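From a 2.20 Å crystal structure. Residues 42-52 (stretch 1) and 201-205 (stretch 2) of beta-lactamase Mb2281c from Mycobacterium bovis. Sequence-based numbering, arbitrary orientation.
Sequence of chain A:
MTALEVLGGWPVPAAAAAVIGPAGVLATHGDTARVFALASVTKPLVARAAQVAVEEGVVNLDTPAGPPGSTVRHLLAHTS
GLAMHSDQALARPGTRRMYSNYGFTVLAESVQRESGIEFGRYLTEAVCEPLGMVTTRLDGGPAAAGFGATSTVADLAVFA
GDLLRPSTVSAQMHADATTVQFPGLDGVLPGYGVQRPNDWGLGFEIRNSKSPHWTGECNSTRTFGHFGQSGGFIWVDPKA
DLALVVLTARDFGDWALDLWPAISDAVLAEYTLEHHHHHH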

# COMPACT_ATOMS: atom_id res chain seq x y z
N THR A 42 3.60 1.45 4.43
CA THR A 42 3.40 2.86 4.70
C THR A 42 2.85 3.52 3.45
O THR A 42 1.98 4.39 3.51
CB THR A 42 4.73 3.59 5.05
OG1 THR A 42 5.22 3.13 6.32
CG2 THR A 42 4.52 5.11 5.10
N LYS A 43 3.36 3.10 2.30
CA LYS A 43 2.97 3.69 1.02
C LYS A 43 1.48 3.85 0.76
O LYS A 43 1.05 4.91 0.33
CB LYS A 43 3.66 2.94 -0.13
CG LYS A 43 5.18 3.19 -0.13
CD LYS A 43 5.86 2.85 -1.47
CE LYS A 43 7.33 3.28 -1.46
NZ LYS A 43 8.16 2.54 -0.45
N PRO A 44 0.67 2.82 1.02
CA PRO A 44 -0.77 2.97 0.77
C PRO A 44 -1.37 4.12 1.60
O PRO A 44 -2.30 4.80 1.15
CB PRO A 44 -1.34 1.61 1.15
CG PRO A 44 -0.19 0.68 0.86
CD PRO A 44 0.98 1.45 1.44
N LEU A 45 -0.83 4.33 2.79
CA LEU A 45 -1.33 5.39 3.66
C LEU A 45 -0.96 6.75 3.07
O LEU A 45 -1.80 7.66 3.00
CB LEU A 45 -0.73 5.26 5.07
CG LEU A 45 -1.06 3.99 5.86
CD1 LEU A 45 -0.32 4.02 7.19
CD2 LEU A 45 -2.57 3.90 6.11
N VAL A 46 0.29 6.90 2.65
CA VAL A 46 0.75 8.15 2.07
C VAL A 46 0.03 8.39 0.75
O VAL A 46 -0.35 9.52 0.43
CB VAL A 46 2.28 8.12 1.84
CG1 VAL A 46 2.73 9.37 1.09
CG2 VAL A 46 3.00 8.02 3.17
N ALA A 47 -0.16 7.32 -0.03
CA ALA A 47 -0.85 7.43 -1.31
C ALA A 47 -2.28 7.94 -1.11
O ALA A 47 -2.76 8.78 -1.88
CB ALA A 47 -0.88 6.09 -2.01
N ARG A 48 -2.96 7.43 -0.09
CA ARG A 48 -4.33 7.85 0.15
C ARG A 48 -4.35 9.32 0.57
O ARG A 48 -5.28 10.06 0.25
CB ARG A 48 -4.98 6.99 1.23
CG ARG A 48 -6.49 7.16 1.31
CD ARG A 48 -7.13 6.77 -0.01
NE ARG A 48 -8.37 6.03 0.19
CZ ARG A 48 -8.94 5.30 -0.76
NH1 ARG A 48 -10.07 4.65 -0.52
NH2 ARG A 48 -8.37 5.22 -1.96
N ALA A 49 -3.31 9.73 1.30
CA ALA A 49 -3.20 11.11 1.74
C ALA A 49 -2.99 12.01 0.51
O ALA A 49 -3.56 13.10 0.42
CB ALA A 49 -2.03 11.26 2.71
N ALA A 50 -2.18 11.54 -0.44
CA ALA A 50 -1.92 12.30 -1.67
C ALA A 50 -3.19 12.37 -2.54
O ALA A 50 -3.40 13.33 -3.27
CB ALA A 50 -0.78 11.67 -2.46
N GLN A 51 -4.01 11.33 -2.45
CA GLN A 51 -5.25 11.27 -3.20
C GLN A 51 -6.23 12.29 -2.61
O GLN A 51 -6.94 12.97 -3.35
CB GLN A 51 -5.85 9.87 -3.13
CG GLN A 51 -5.16 8.85 -4.03
CD GLN A 51 -5.44 7.43 -3.60
OE1 GLN A 51 -6.52 7.13 -3.10
NE2 GLN A 51 -4.47 6.54 -3.79
N VAL A 52 -6.27 12.38 -1.29
CA VAL A 52 -7.15 13.34 -0.64
C VAL A 52 -6.70 14.75 -1.02
O VAL A 52 -7.53 15.62 -1.28
CB VAL A 52 -7.11 13.20 0.91
CG1 VAL A 52 -7.91 14.32 1.56
CG2 VAL A 52 -7.69 11.85 1.32
N GLY A 201 -0.87 1.19 -9.33
CA GLY A 201 -1.96 2.15 -9.39
C GLY A 201 -1.43 3.47 -8.88
O GLY A 201 -0.26 3.79 -9.11
N LEU A 202 -2.26 4.24 -8.19
CA LEU A 202 -1.82 5.52 -7.64
C LEU A 202 -1.31 5.35 -6.22
O LEU A 202 -1.93 5.81 -5.26
CB LEU A 202 -2.96 6.55 -7.65
CG LEU A 202 -3.45 7.08 -9.00
CD1 LEU A 202 -4.65 8.00 -8.78
CD2 LEU A 202 -2.33 7.82 -9.70
N GLY A 203 -0.18 4.66 -6.08
CA GLY A 203 0.39 4.46 -4.76
C GLY A 203 0.14 3.05 -4.24
O GLY A 203 0.78 2.60 -3.30
N PHE A 204 -0.82 2.37 -4.86
CA PHE A 204 -1.16 1.01 -4.48
C PHE A 204 -0.61 0.04 -5.53
O PHE A 204 -0.76 0.28 -6.73
CB PHE A 204 -2.68 0.82 -4.42
CG PHE A 204 -3.41 1.84 -3.57
CD1 PHE A 204 -2.85 2.35 -2.40
CD2 PHE A 204 -4.71 2.23 -3.91
CE1 PHE A 204 -3.57 3.22 -1.58
CE2 PHE A 204 -5.44 3.10 -3.11
CZ PHE A 204 -4.86 3.60 -1.94
N GLU A 205 0.03 -1.05 -5.11
CA GLU A 205 0.52 -2.00 -6.10
C GLU A 205 -0.71 -2.74 -6.60
O GLU A 205 -1.68 -2.92 -5.86
CB GLU A 205 1.48 -3.01 -5.48
CG GLU A 205 2.24 -3.82 -6.53
CD GLU A 205 2.59 -5.23 -6.08
OE1 GLU A 205 2.91 -5.43 -4.89
OE2 GLU A 205 2.54 -6.15 -6.92

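The irregular segment 201–205 packs against one side of the helix formed by stretch 1. Gly 201 does not touch the helix, but its N donates to Phe 204 O (2.8 Å), closing the segment into a tight turn. At Leu 202 the backbone does the polar work: its carbonyl O accepts a hydrogen bond from Gln 51 NE2 at 3.0 Å, the one such bond across the contact. An amide suits this place because its two ends serve different partners; while NE2 reaches the loop, Gln 51 OE1 accepts from Arg 48 NH2 at 2.9 Å.

At Gly 203 the chains come very close, with its CA 3.4 Å from Ala 47 CB. A CB on residue 203 would lie about 2.0 Å from that methyl, a clash, and the positive phi of 103° would also jam it against the preceding carbonyl O. The small Ala 47 suits the other side of this approach.

Phe 204 buries the most surface. Its ring fills the space beside the helix, CE1 lying 3.9 Å from Pro 44 CB and 4.0 Å from Ala 47 CB. Pro 44 O, 3.4 Å from CE1, meets the ring edge, where the slightly positive hydrogens lie, while still accepting the helical bond from Arg 48 N. Glu 205 continues beyond reach of the helix.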